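Long-range contact in spermidine synthase (PDB 3GJY), which probably makes spermidine by transferring an aminopropyl group from decarboxylated S-adenosylmethionine to putrescine: residues 152-166 with 185-199. Residues are numbered along the deposited sequence; the frame is centred on the assembly and turned at random.
Sequences AESFTPASRDVIIRD and HCHRGLAPGGLYVAN
Ile163 lies level with Tyr196, and Arg165 with Ala198, on neighbouring parallel strands, a beta-alpha-beta crossover through helix 180-189 in the Rossmann-like fold of AdoMet-dependent transferases. Ile163 N bonds to Leu195 O at 2.9 Å, and Ile163 O takes the N-H of Val197. Arg165 repeats the pattern with Val197 O and Asn199 N.

Ile163 faces the crossover helix. With CG1 anti to the carbonyl carbon (chi1 -66°) and the chain extended beyond it, CD1 reaches Cys186 CB at 3.7 Å and lies beside Leu190 CG. Its other branch, CG2, meets Tyr196 CD1. On the same side, Arg165 lays one guanidinium face on Ala198 CB. Its NH2 donates to Asn199 O at 3.0 Å, from above the carbonyl plane, and its NH1 forms a salt bridge with Glu212.

At the helix end, Arg188 grips Phe155 O side-on with NE (2.9 Å) and NH2, the oxygen lying in the guanidinium plane. Gly189 CA packs against Phe155 CB at 3.7 Å. Gly189 O receives Ser159 N and Arg160 N from opposite faces of its plane. The CA of Glu153 sits over the centre of the His185 ring, a CH-pi contact.

Ser159 OG ties the 156-159 turn by donating to Thr156 O, and holds the Arg160 guanidinium by accepting from NE and NH1. Phe155 CD1 sits against the centre of one face of that guanidinium, whose NH2 bonds to Thr94 on the adjacent strand. At the far end, Asp166 OD2 is hydrogen-bonded to the Tyr70 hydroxyl, and Asn199 OD1 accepts from Asn239. Asn199 ND2 donates almost straight (173°) to Asp166 OD1 at 2.9 Å, from above the carboxylate plane.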
loop_
_atom_site.group_PDB
_atom_site.type_symbol
_atom_site.label_atom_id
_atom_site.label_comp_id
_atom_site.label_asym_id
_atom_site.label_seq_id
_atom_site.Cartn_x
_atom_site.Cartn_y
_atom_site.Cartn_z
ATOM N N ALA A 152 -10.952 -6.014 -7.614
ATOM C CA ALA A 152 -10.731 -7.065 -6.614
ATOM C C ALA A 152 -11.831 -8.112 -6.675
ATOM O O ALA A 152 -11.553 -9.316 -6.588
ATOM C CB ALA A 152 -10.593 -6.466 -5.200
ATOM N N GLU A 153 -13.076 -7.672 -6.868
ATOM C CA GLU A 153 -14.174 -8.645 -6.945
ATOM C C GLU A 153 -14.017 -9.597 -8.112
ATOM O O GLU A 153 -14.544 -10.733 -8.052
ATOM C CB GLU A 153 -15.511 -7.924 -7.097
ATOM C CG GLU A 153 -15.880 -7.157 -5.845
ATOM C CD GLU A 153 -17.233 -6.491 -5.887
ATOM O OE1 GLU A 153 -18.009 -6.775 -6.830
ATOM O OE2 GLU A 153 -17.520 -5.686 -4.978
ATOM N N SER A 154 -13.320 -9.159 -9.173
ATOM C CA SER A 154 -13.123 -10.049 -10.313
ATOM C C SER A 154 -11.835 -10.866 -10.295
ATOM O O SER A 154 -11.589 -11.646 -11.215
ATOM C CB SER A 154 -13.277 -9.292 -11.639
ATOM O OG SER A 154 -14.652 -9.173 -11.961
ATOM N N PHE A 155 -11.018 -10.737 -9.225
ATOM C CA PHE A 155 -9.805 -11.548 -9.145
ATOM C C PHE A 155 -10.168 -13.025 -9.328
ATOM O O PHE A 155 -11.089 -13.536 -8.668
ATOM C CB PHE A 155 -9.144 -11.435 -7.757
ATOM C CG PHE A 155 -8.439 -10.123 -7.451
ATOM C CD1 PHE A 155 -7.968 -9.267 -8.445
ATOM C CD2 PHE A 155 -8.217 -9.800 -6.119
ATOM C CE1 PHE A 155 -7.297 -8.073 -8.095
ATOM C CE2 PHE A 155 -7.552 -8.633 -5.765
ATOM C CZ PHE A 155 -7.100 -7.768 -6.750
ATOM N N THR A 156 -9.396 -13.715 -10.157
ATOM C CA THR A 156 -9.494 -15.178 -10.251
ATOM C C THR A 156 -8.418 -15.828 -9.336
ATOM O O THR A 156 -7.479 -15.163 -8.851
ATOM C CB THR A 156 -9.306 -15.640 -11.703
ATOM O OG1 THR A 156 -8.026 -15.210 -12.167
ATOM C CG2 THR A 156 -10.372 -15.056 -12.612
ATOM N N PRO A 157 -8.542 -17.128 -9.068
ATOM C CA PRO A 157 -7.613 -17.725 -8.120
ATOM C C PRO A 157 -6.154 -17.688 -8.504
ATOM O O PRO A 157 -5.780 -17.922 -9.651
ATOM C CB PRO A 157 -8.102 -19.169 -8.008
ATOM C CG PRO A 157 -9.536 -19.071 -8.309
ATOM C CD PRO A 157 -9.621 -18.074 -9.437
ATOM N N ALA A 158 -5.320 -17.353 -7.522
ATOM C CA ALA A 158 -3.856 -17.432 -7.689
ATOM C C ALA A 158 -3.392 -16.658 -8.916
ATOM O O ALA A 158 -2.526 -17.102 -9.680
ATOM C CB ALA A 158 -3.411 -18.896 -7.758
ATOM N N SER A 159 -3.956 -15.460 -9.064
ATOM C CA SER A 159 -3.649 -14.561 -10.184
ATOM C C SER A 159 -2.619 -13.491 -9.876
ATOM O O SER A 159 -2.202 -12.762 -10.777
ATOM C CB SER A 159 -4.962 -13.976 -10.706
ATOM O OG SER A 159 -5.679 -13.354 -9.635
ATOM N N ARG A 160 -2.206 -13.397 -8.615
ATOM C CA ARG A 160 -1.162 -12.409 -8.200
ATOM C C ARG A 160 -0.466 -12.907 -6.940
ATOM O O ARG A 160 -1.057 -13.691 -6.197
ATOM C CB ARG A 160 -1.784 -11.003 -7.984
ATOM C CG ARG A 160 -2.959 -11.008 -7.004
ATOM C CD ARG A 160 -4.125 -10.172 -7.480
ATOM N NE ARG A 160 -4.777 -10.683 -8.661
ATOM C CZ ARG A 160 -5.044 -10.016 -9.798
ATOM N NH1 ARG A 160 -5.708 -10.654 -10.735
ATOM N NH2 ARG A 160 -4.645 -8.774 -10.048
ATOM N N ASP A 161 0.743 -12.400 -6.665
ATOM C CA ASP A 161 1.517 -12.873 -5.515
ATOM C C ASP A 161 1.466 -11.940 -4.348
ATOM O O ASP A 161 1.608 -12.380 -3.200
ATOM C CB ASP A 161 2.964 -13.069 -5.947
ATOM C CG ASP A 161 3.041 -14.031 -7.091
ATOM O OD1 ASP A 161 2.711 -15.221 -6.909
ATOM O OD2 ASP A 161 3.367 -13.613 -8.202
ATOM N N VAL A 162 1.253 -10.646 -4.632
ATOM C CA VAL A 162 1.226 -9.611 -3.606
ATOM C C VAL A 162 0.152 -8.629 -4.013
ATOM O O VAL A 162 0.076 -8.268 -5.174
ATOM C CB VAL A 162 2.608 -8.851 -3.517
ATOM C CG1 VAL A 162 2.543 -7.815 -2.427
ATOM C CG2 VAL A 162 3.785 -9.822 -3.299
ATOM N N ILE A 163 -0.620 -8.165 -3.039
ATOM C CA ILE A 163 -1.534 -7.036 -3.229
ATOM C C ILE A 163 -1.120 -5.939 -2.247
ATOM O O ILE A 163 -0.992 -6.197 -1.063
ATOM C CB ILE A 163 -3.001 -7.458 -2.933
ATOM C CG1 ILE A 163 -3.496 -8.491 -3.958
ATOM C CG2 ILE A 163 -3.968 -6.263 -2.860
ATOM C CD1 ILE A 163 -4.719 -9.270 -3.480
ATOM N N ILE A 164 -0.923 -4.722 -2.763
ATOM C CA ILE A 164 -0.646 -3.531 -1.970
ATOM C C ILE A 164 -1.855 -2.610 -2.117
ATOM O O ILE A 164 -2.175 -2.188 -3.225
ATOM C CB ILE A 164 0.651 -2.820 -2.433
ATOM C CG1 ILE A 164 1.845 -3.811 -2.349
ATOM C CG2 ILE A 164 0.890 -1.560 -1.579
ATOM C CD1 ILE A 164 3.155 -3.305 -2.803
ATOM N N ARG A 165 -2.520 -2.306 -1.003
ATOM C CA ARG A 165 -3.657 -1.381 -1.013
ATOM C C ARG A 165 -3.171 -0.023 -0.520
ATOM O O ARG A 165 -2.686 0.110 0.627
ATOM C CB ARG A 165 -4.793 -1.828 -0.086
ATOM C CG ARG A 165 -6.058 -1.065 -0.355
ATOM C CD ARG A 165 -7.019 -1.109 0.833
ATOM N NE ARG A 165 -6.496 -0.354 1.958
ATOM C CZ ARG A 165 -6.926 -0.520 3.208
ATOM N NH1 ARG A 165 -7.857 -1.415 3.496
ATOM N NH2 ARG A 165 -6.381 0.198 4.177
ATOM N N ASP A 166 -3.303 0.987 -1.366
ATOM C CA ASP A 166 -2.920 2.357 -0.998
ATOM C C ASP A 166 -3.862 3.293 -1.704
ATOM O O ASP A 166 -3.513 3.969 -2.661
ATOM C CB ASP A 166 -1.452 2.641 -1.349
ATOM C CG ASP A 166 -0.963 3.986 -0.825
ATOM O OD1 ASP A 166 -1.560 4.475 0.125
ATOM O OD2 ASP A 166 0.017 4.542 -1.391
ATOM N N HIS A 185 -12.061 -11.447 -1.279
ATOM C CA HIS A 185 -11.701 -11.324 -2.687
ATOM C C HIS A 185 -10.177 -11.311 -2.872
ATOM O O HIS A 185 -9.646 -11.983 -3.762
ATOM C CB HIS A 185 -12.338 -10.095 -3.304
ATOM C CG HIS A 185 -13.807 -10.237 -3.514
ATOM N ND1 HIS A 185 -14.754 -9.360 -3.020
ATOM C CD2 HIS A 185 -14.492 -11.228 -4.125
ATOM C CE1 HIS A 185 -15.961 -9.777 -3.402
ATOM N NE2 HIS A 185 -15.818 -10.905 -4.062
ATOM N N CYS A 186 -9.500 -10.542 -2.025
ATOM C CA CYS A 186 -8.025 -10.493 -2.056
ATOM C C CYS A 186 -7.411 -11.852 -1.801
ATOM O O CYS A 186 -6.501 -12.257 -2.514
ATOM C CB CYS A 186 -7.500 -9.456 -1.051
ATOM S SG CYS A 186 -7.865 -7.765 -1.508
ATOM N N HIS A 187 -7.957 -12.580 -0.825
ATOM C CA HIS A 187 -7.439 -13.912 -0.521
ATOM C C HIS A 187 -7.586 -14.886 -1.703
ATOM O O HIS A 187 -6.653 -15.605 -2.060
ATOM C CB HIS A 187 -8.090 -14.450 0.751
ATOM C CG HIS A 187 -7.502 -15.735 1.213
ATOM N ND1 HIS A 187 -7.861 -16.958 0.699
ATOM C CD2 HIS A 187 -6.527 -15.972 2.118
ATOM C CE1 HIS A 187 -7.134 -17.899 1.273
ATOM N NE2 HIS A 187 -6.319 -17.331 2.140
ATOM N N ARG A 188 -8.764 -14.871 -2.351
ATOM C CA ARG A 188 -8.941 -15.690 -3.522
ATOM C C ARG A 188 -7.924 -15.351 -4.608
ATOM O O ARG A 188 -7.357 -16.249 -5.236
ATOM C CB ARG A 188 -10.345 -15.517 -4.087
ATOM C CG ARG A 188 -10.605 -16.415 -5.330
ATOM C CD ARG A 188 -12.052 -16.215 -5.853
ATOM N NE ARG A 188 -12.191 -14.867 -6.381
ATOM C CZ ARG A 188 -12.848 -13.864 -5.800
ATOM N NH1 ARG A 188 -13.571 -14.040 -4.694
ATOM N NH2 ARG A 188 -12.804 -12.651 -6.352
ATOM N N GLY A 189 -7.705 -14.060 -4.855
ATOM C CA GLY A 189 -6.776 -13.689 -5.935
ATOM C C GLY A 189 -5.331 -14.041 -5.644
ATOM O O GLY A 189 -4.569 -14.199 -6.578
ATOM N N LEU A 190 -4.925 -14.095 -4.370
ATOM C CA LEU A 190 -3.531 -14.372 -4.043
ATOM C C LEU A 190 -3.146 -15.816 -4.306
ATOM O O LEU A 190 -3.913 -16.757 -3.990
ATOM C CB LEU A 190 -3.263 -14.034 -2.572
ATOM C CG LEU A 190 -3.139 -12.531 -2.305
ATOM C CD1 LEU A 190 -3.192 -12.279 -0.785
ATOM C CD2 LEU A 190 -1.865 -11.924 -2.929
ATOM N N ALA A 191 -1.942 -15.994 -4.850
ATOM C CA ALA A 191 -1.317 -17.323 -4.837
ATOM C C ALA A 191 -1.344 -17.873 -3.404
ATOM O O ALA A 191 -1.277 -17.112 -2.450
ATOM C CB ALA A 191 0.142 -17.190 -5.282
ATOM N N PRO A 192 -1.407 -19.200 -3.229
ATOM C CA PRO A 192 -1.345 -19.735 -1.874
ATOM C C PRO A 192 -0.147 -19.172 -1.114
ATOM O O PRO A 192 0.979 -19.188 -1.625
ATOM C CB PRO A 192 -1.214 -21.247 -2.115
ATOM C CG PRO A 192 -1.878 -21.473 -3.442
ATOM C CD PRO A 192 -1.521 -20.252 -4.252
ATOM N N GLY A 193 -0.409 -18.666 0.093
ATOM C CA GLY A 193 0.655 -18.108 0.903
ATOM C C GLY A 193 1.090 -16.712 0.526
ATOM O O GLY A 193 2.017 -16.202 1.154
ATOM N N GLY A 194 0.413 -16.071 -0.446
ATOM C CA GLY A 194 0.826 -14.735 -0.904
ATOM C C GLY A 194 0.587 -13.662 0.143
ATOM O O GLY A 194 0.057 -13.931 1.215
ATOM N N LEU A 195 0.964 -12.432 -0.187
ATOM C CA LEU A 195 0.963 -11.337 0.770
ATOM C C LEU A 195 -0.047 -10.268 0.427
ATOM O O LEU A 195 -0.069 -9.786 -0.692
ATOM C CB LEU A 195 2.354 -10.718 0.862
ATOM C CG LEU A 195 2.544 -9.470 1.725
ATOM C CD1 LEU A 195 2.359 -9.870 3.179
ATOM C CD2 LEU A 195 3.971 -8.888 1.487
ATOM N N TYR A 196 -0.836 -9.870 1.427
ATOM C CA TYR A 196 -1.639 -8.655 1.388
ATOM C C TYR A 196 -0.985 -7.609 2.299
ATOM O O TYR A 196 -0.708 -7.880 3.462
ATOM C CB TYR A 196 -3.085 -8.980 1.841
ATOM C CG TYR A 196 -3.944 -7.749 2.035
ATOM C CD1 TYR A 196 -4.751 -7.262 1.007
ATOM C CD2 TYR A 196 -3.931 -7.073 3.249
ATOM C CE1 TYR A 196 -5.543 -6.143 1.184
ATOM C CE2 TYR A 196 -4.720 -5.929 3.452
ATOM C CZ TYR A 196 -5.535 -5.469 2.397
ATOM O OH TYR A 196 -6.321 -4.352 2.540
ATOM N N VAL A 197 -0.804 -6.399 1.776
ATOM C CA VAL A 197 -0.187 -5.277 2.522
ATOM C C VAL A 197 -1.047 -4.047 2.294
ATOM O O VAL A 197 -1.322 -3.719 1.135
ATOM C CB VAL A 197 1.210 -4.892 1.962
ATOM C CG1 VAL A 197 1.784 -3.693 2.717
ATOM C CG2 VAL A 197 2.159 -6.046 2.003
ATOM N N ALA A 198 -1.424 -3.345 3.349
ATOM C CA ALA A 198 -2.228 -2.137 3.207
ATOM C C ALA A 198 -1.674 -0.966 3.976
ATOM O O ALA A 198 -1.275 -1.089 5.141
ATOM C CB ALA A 198 -3.693 -2.386 3.649
ATOM N N ASN A 199 -1.724 0.196 3.340
ATOM C CA ASN A 199 -1.532 1.452 4.053
ATOM C C ASN A 199 -2.844 1.860 4.710
ATOM O O ASN A 199 -3.883 1.921 4.054
ATOM C CB ASN A 199 -1.077 2.525 3.077
ATOM C CG ASN A 199 -0.815 3.848 3.738
ATOM O OD1 ASN A 199 -0.473 3.910 4.926
ATOM N ND2 ASN A 199 -0.940 4.920 2.958
HETATM O O HOH W 1 -5.800 -18.502 -4.582
HETATM O O HOH W 2 -5.255 2.212 1.576
#